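Ribokinase (Arabidopsis thaliana, PDB 6ILS) phosphorylates D-ribose at O-5 with magnesium-dependent use of ATP, giving the ribose 5-phosphate that feeds nucleotide and amino acid synthesis or the pentose phosphate pathway. Local coordinates at residues L5-I19 with A31-Q45. Numbering follows the deposited sequence.
With RIB (alpha-D-ribofuranose), chain F.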
loop_
_atom_site.group_PDB
_atom_site.type_symbol
_atom_site.label_atom_id
_atom_site.label_comp_id
_atom_site.label_asym_id
_atom_site.label_seq_id
_atom_site.Cartn_x
_atom_site.Cartn_y
_atom_site.Cartn_z
ATOM N N LEU B 5 29.186 4.860 -7.270
ATOM C CA LEU B 5 28.474 3.621 -6.988
ATOM C C LEU B 5 27.207 3.616 -7.816
ATOM O O LEU B 5 26.365 4.520 -7.701
ATOM C CB LEU B 5 28.133 3.485 -5.497
ATOM C CG LEU B 5 27.041 2.466 -5.136
ATOM C CD1 LEU B 5 27.517 1.049 -5.411
ATOM C CD2 LEU B 5 26.628 2.610 -3.666
ATOM N N VAL B 6 27.061 2.607 -8.666
ATOM C CA VAL B 6 25.835 2.488 -9.449
ATOM C C VAL B 6 25.059 1.240 -9.080
ATOM O O VAL B 6 25.539 0.116 -9.210
ATOM C CB VAL B 6 26.125 2.487 -10.952
ATOM C CG1 VAL B 6 24.819 2.298 -11.729
ATOM C CG2 VAL B 6 26.804 3.774 -11.329
ATOM N N VAL B 7 23.851 1.459 -8.569
ATOM C CA VAL B 7 22.970 0.392 -8.143
ATOM C C VAL B 7 21.884 0.214 -9.183
ATOM O O VAL B 7 21.116 1.145 -9.459
ATOM C CB VAL B 7 22.313 0.699 -6.760
ATOM C CG1 VAL B 7 21.449 -0.467 -6.305
ATOM C CG2 VAL B 7 23.399 1.042 -5.712
ATOM N N VAL B 8 21.831 -0.969 -9.776
ATOM C CA VAL B 8 20.763 -1.293 -10.690
ATOM C C VAL B 8 19.893 -2.317 -10.009
ATOM O O VAL B 8 20.352 -3.401 -9.642
ATOM C CB VAL B 8 21.292 -1.834 -12.037
ATOM C CG1 VAL B 8 20.111 -2.056 -13.003
ATOM C CG2 VAL B 8 22.308 -0.854 -12.631
ATOM N N GLY B 9 18.625 -1.992 -9.791
ATOM C CA GLY B 9 17.804 -2.952 -9.108
ATOM C C GLY B 9 16.427 -2.446 -8.766
ATOM O O GLY B 9 15.880 -1.576 -9.453
ATOM N N SER B 10 15.893 -2.982 -7.673
ATOM C CA SER B 10 14.486 -2.829 -7.308
ATOM C C SER B 10 14.162 -1.665 -6.379
ATOM O O SER B 10 14.976 -1.265 -5.554
ATOM C CB SER B 10 14.007 -4.087 -6.633
ATOM O OG SER B 10 14.819 -4.356 -5.489
ATOM N N ALA B 11 12.931 -1.179 -6.492
ATOM C CA ALA B 11 12.369 -0.211 -5.565
ATOM C C ALA B 11 10.966 -0.681 -5.204
ATOM O O ALA B 11 10.174 -0.953 -6.087
ATOM C CB ALA B 11 12.341 1.194 -6.176
ATOM N N ASN B 12 10.693 -0.821 -3.904
ATOM C CA ASN B 12 9.409 -1.287 -3.384
ATOM C C ASN B 12 8.825 -0.316 -2.383
ATOM O O ASN B 12 9.560 0.254 -1.584
ATOM C CB ASN B 12 9.546 -2.637 -2.654
ATOM C CG ASN B 12 9.870 -3.781 -3.571
ATOM O OD1 ASN B 12 9.470 -3.799 -4.734
ATOM N ND2 ASN B 12 10.574 -4.779 -3.035
ATOM N N ALA B 13 7.506 -0.160 -2.388
ATOM C CA ALA B 13 6.852 0.379 -1.204
ATOM C C ALA B 13 6.602 -0.811 -0.285
ATOM O O ALA B 13 6.005 -1.796 -0.694
ATOM C CB ALA B 13 5.549 1.090 -1.558
ATOM N N ASP B 14 7.089 -0.721 0.942
ATOM C CA ASP B 14 6.931 -1.795 1.907
ATOM C C ASP B 14 5.699 -1.535 2.772
ATOM O O ASP B 14 5.693 -0.591 3.550
ATOM C CB ASP B 14 8.186 -1.914 2.770
ATOM C CG ASP B 14 9.379 -2.502 2.001
ATOM O OD1 ASP B 14 9.147 -3.231 1.007
ATOM O OD2 ASP B 14 10.532 -2.252 2.415
ATOM N N ILE B 15 4.670 -2.364 2.602
ATOM C CA ILE B 15 3.408 -2.207 3.325
ATOM C C ILE B 15 3.362 -3.144 4.538
ATOM O O ILE B 15 3.029 -4.318 4.409
ATOM C CB ILE B 15 2.185 -2.509 2.447
ATOM C CG1 ILE B 15 2.282 -1.834 1.070
ATOM C CG2 ILE B 15 0.912 -2.066 3.161
ATOM C CD1 ILE B 15 2.056 -0.376 1.103
ATOM N N TYR B 16 3.701 -2.610 5.702
ATOM C CA TYR B 16 3.724 -3.379 6.945
ATOM C C TYR B 16 2.397 -3.324 7.660
ATOM O O TYR B 16 1.898 -2.237 7.935
ATOM C CB TYR B 16 4.804 -2.844 7.876
ATOM C CG TYR B 16 6.188 -3.014 7.322
ATOM C CD1 TYR B 16 6.841 -4.231 7.413
ATOM C CD2 TYR B 16 6.839 -1.958 6.699
ATOM C CE1 TYR B 16 8.107 -4.398 6.903
ATOM C CE2 TYR B 16 8.107 -2.111 6.186
ATOM C CZ TYR B 16 8.738 -3.337 6.289
ATOM O OH TYR B 16 10.007 -3.500 5.776
ATOM N N VAL B 17 1.830 -4.486 7.968
ATOM C CA VAL B 17 0.650 -4.537 8.815
ATOM C C VAL B 17 0.915 -5.438 10.025
ATOM O O VAL B 17 1.384 -6.573 9.888
ATOM C CB VAL B 17 -0.607 -5.016 8.044
ATOM C CG1 VAL B 17 -0.960 -4.023 6.931
ATOM C CG2 VAL B 17 -0.414 -6.412 7.468
ATOM N N GLU B 18 0.653 -4.900 11.214
ATOM C CA GLU B 18 0.771 -5.668 12.451
ATOM C C GLU B 18 -0.518 -6.440 12.723
ATOM O O GLU B 18 -1.576 -5.842 12.936
ATOM C CB GLU B 18 1.083 -4.748 13.624
ATOM C CG GLU B 18 2.515 -4.272 13.671
ATOM C CD GLU B 18 2.754 -3.308 14.813
ATOM O OE1 GLU B 18 2.091 -3.469 15.865
ATOM O OE2 GLU B 18 3.600 -2.394 14.665
ATOM N N ILE B 19 -0.432 -7.766 12.711
ATOM C CA ILE B 19 -1.584 -8.605 13.019
ATOM C C ILE B 19 -1.256 -9.574 14.159
ATOM O O ILE B 19 -0.104 -9.666 14.596
ATOM C CB ILE B 19 -2.058 -9.398 11.780
ATOM C CG1 ILE B 19 -0.961 -10.347 11.291
ATOM C CG2 ILE B 19 -2.464 -8.452 10.662
ATOM C CD1 ILE B 19 -1.295 -11.041 9.982
ATOM N N ALA B 31 -6.103 -5.400 11.629
ATOM C CA ALA B 31 -4.750 -5.188 12.109
ATOM C C ALA B 31 -4.746 -4.147 13.214
ATOM O O ALA B 31 -5.647 -3.317 13.302
ATOM C CB ALA B 31 -3.841 -4.754 10.967
ATOM N N LYS B 32 -3.726 -4.198 14.060
ATOM C CA LYS B 32 -3.546 -3.200 15.105
ATOM C C LYS B 32 -3.093 -1.873 14.497
ATOM O O LYS B 32 -3.630 -0.813 14.810
ATOM C CB LYS B 32 -2.530 -3.688 16.143
ATOM C CG LYS B 32 -1.741 -2.572 16.823
ATOM C CD LYS B 32 -0.691 -3.120 17.784
ATOM C CE LYS B 32 0.025 -1.994 18.523
ATOM N NZ LYS B 32 -0.754 -1.501 19.695
ATOM N N THR B 33 -2.094 -1.937 13.624
ATOM C CA THR B 33 -1.604 -0.739 12.966
ATOM C C THR B 33 -0.844 -1.099 11.682
ATOM O O THR B 33 -0.907 -2.239 11.198
ATOM C CB THR B 33 -0.702 0.099 13.914
ATOM O OG1 THR B 33 -0.384 1.360 13.309
ATOM C CG2 THR B 33 0.579 -0.645 14.267
ATOM N N GLY B 34 -0.143 -0.112 11.133
ATOM C CA GLY B 34 0.615 -0.297 9.911
ATOM C C GLY B 34 1.451 0.919 9.574
ATOM O O GLY B 34 1.340 1.976 10.213
ATOM N N GLN B 35 2.309 0.758 8.570
ATOM C CA GLN B 35 3.132 1.842 8.073
ATOM C C GLN B 35 3.586 1.481 6.667
ATOM O O GLN B 35 3.863 0.323 6.391
ATOM C CB GLN B 35 4.326 2.076 8.987
ATOM C CG GLN B 35 4.977 3.433 8.845
ATOM C CD GLN B 35 6.001 3.692 9.937
ATOM O OE1 GLN B 35 6.186 2.866 10.834
ATOM N NE2 GLN B 35 6.677 4.838 9.864
ATOM N N THR B 36 3.624 2.460 5.770
ATOM C CA THR B 36 4.154 2.241 4.421
ATOM C C THR B 36 5.464 2.990 4.278
ATOM O O THR B 36 5.512 4.207 4.473
ATOM C CB THR B 36 3.174 2.700 3.326
ATOM O OG1 THR B 36 2.041 1.824 3.304
ATOM C CG2 THR B 36 3.857 2.658 1.961
ATOM N N LEU B 37 6.531 2.263 3.942
ATOM C CA LEU B 37 7.862 2.863 3.892
ATOM C C LEU B 37 8.565 2.590 2.559
ATOM O O LEU B 37 8.257 1.616 1.873
ATOM C CB LEU B 37 8.723 2.343 5.049
ATOM C CG LEU B 37 8.317 2.701 6.482
ATOM C CD1 LEU B 37 9.130 1.895 7.482
ATOM C CD2 LEU B 37 8.495 4.194 6.736
ATOM N N ALA B 38 9.496 3.472 2.216
ATOM C CA ALA B 38 10.336 3.307 1.042
ATOM C C ALA B 38 11.317 2.164 1.264
ATOM O O ALA B 38 11.976 2.096 2.297
ATOM C CB ALA B 38 11.076 4.580 0.745
ATOM N N GLY B 39 11.421 1.269 0.288
ATOM C CA GLY B 39 12.301 0.125 0.431
ATOM C C GLY B 39 12.589 -0.525 -0.907
ATOM O O GLY B 39 12.566 0.128 -1.949
ATOM N N GLY B 40 12.823 -1.827 -0.871
ATOM C CA GLY B 40 13.336 -2.535 -2.024
ATOM C C GLY B 40 14.841 -2.668 -1.890
ATOM O O GLY B 40 15.522 -1.715 -1.491
ATOM N N LYS B 41 15.387 -3.825 -2.268
ATOM C CA LYS B 41 16.828 -4.049 -2.061
ATOM C C LYS B 41 17.674 -3.054 -2.833
ATOM O O LYS B 41 18.654 -2.561 -2.315
ATOM C CB LYS B 41 17.215 -5.497 -2.422
ATOM C CG LYS B 41 16.670 -6.465 -1.392
ATOM C CD LYS B 41 16.863 -7.927 -1.726
ATOM C CE LYS B 41 16.171 -8.779 -0.636
ATOM N NZ LYS B 41 16.804 -8.580 0.711
ATOM N N GLY B 42 17.280 -2.717 -4.054
ATOM C CA GLY B 42 18.047 -1.782 -4.854
ATOM C C GLY B 42 18.000 -0.379 -4.283
ATOM O O GLY B 42 19.033 0.259 -4.138
ATOM N N ALA B 43 16.798 0.108 -3.975
ATOM C CA ALA B 43 16.672 1.457 -3.427
ATOM C C ALA B 43 17.376 1.534 -2.069
ATOM O O ALA B 43 18.007 2.540 -1.761
ATOM C CB ALA B 43 15.181 1.877 -3.298
ATOM N N ASN B 44 17.268 0.480 -1.270
ATOM C CA ASN B 44 17.956 0.443 0.034
ATOM C C ASN B 44 19.451 0.597 -0.129
ATOM O O ASN B 44 20.101 1.349 0.593
ATOM C CB ASN B 44 17.691 -0.862 0.784
ATOM C CG ASN B 44 16.294 -0.951 1.336
ATOM O OD1 ASN B 44 15.561 0.035 1.381
ATOM N ND2 ASN B 44 15.926 -2.138 1.811
ATOM N N GLN B 45 20.020 -0.169 -1.057
ATOM C CA GLN B 45 21.463 -0.126 -1.255
ATOM C C GLN B 45 21.921 1.229 -1.775
ATOM O O GLN B 45 22.955 1.745 -1.335
ATOM C CB GLN B 45 21.875 -1.287 -2.170
ATOM C CG GLN B 45 21.642 -2.598 -1.430
ATOM C CD GLN B 45 22.029 -3.833 -2.222
ATOM O OE1 GLN B 45 22.691 -3.746 -3.256
ATOM N NE2 GLN B 45 21.613 -4.991 -1.731
HETATM O O5 RIB F . 16.133 -6.111 2.078
HETATM C C5 RIB F . 14.980 -5.361 2.353
HETATM C C4 RIB F . 14.128 -5.356 1.256
HETATM O O4 RIB F . 13.798 -6.743 0.763
HETATM C C3 RIB F . 12.733 -4.818 1.794
HETATM O O3 RIB F . 12.764 -3.311 1.730
HETATM C C2 RIB F . 11.844 -5.409 1.133
HETATM O O2 RIB F . 11.111 -4.515 0.204
HETATM C C1 RIB F . 12.579 -6.653 0.299
HETATM O O1 RIB F . 12.596 -6.377 -1.053
HETATM O O HOH W 1 11.486 -0.303 4.786
#
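Asp14 lies over the Gly39-Gly40 backbone with its carboxylate, OD2 passing 3.6 Å from Gly39 CA, where glycine leaves room for it. CG turns beside the backbone N (chi1 -72°), and the two oxygens each take one sugar hydroxyl: ribose O3 donates to OD2 at 2.6 Å, and O2 makes a very short bond to OD1. Gly40 N, at the N-cap of helix 41-51, gives ribose O3 a further, nearly straight bond of 3.0 Å. From the helix's first turn Lys41, extended as far as CE and bent at its last torsion, sets NZ 2.9 Å from ribose O5, the hydroxyl that is phosphorylated; Asn44 ND2 adds a weak bond to O3 and also binds Asp259, the probable proton acceptor. On the strand 5-8 side of the sugar, Ser10 grips the start of the helix: its O takes Ala43 N at 2.8 Å, while OG, staggered between backbone N and carbonyl carbon about the CA-CB bond (chi1 58°), receives Gly42 N and bonds to Glu144. Strands 12-18 and 33-39 run antiparallel, and Asn12, Asp14 and Tyr16 form hydrogen-bonded pairs with Gly39, Leu37 and Gln35. On the ribose face of this ladder Tyr16 CE2 meets Leu37 CD1 obliquely at 4.3 Å. On the other face Ile15 and Thr36 lie side by side, Ile15 CD1 against Thr36 OG1 at 3.1 Å, and both pack on His67 of the second subunit. The small lid sheet holding both strands and the glycine-rich helix start form the lid-side part of the ribose site, as in PfkB-family sugar kinases; Glu144 and Asp259 complete it.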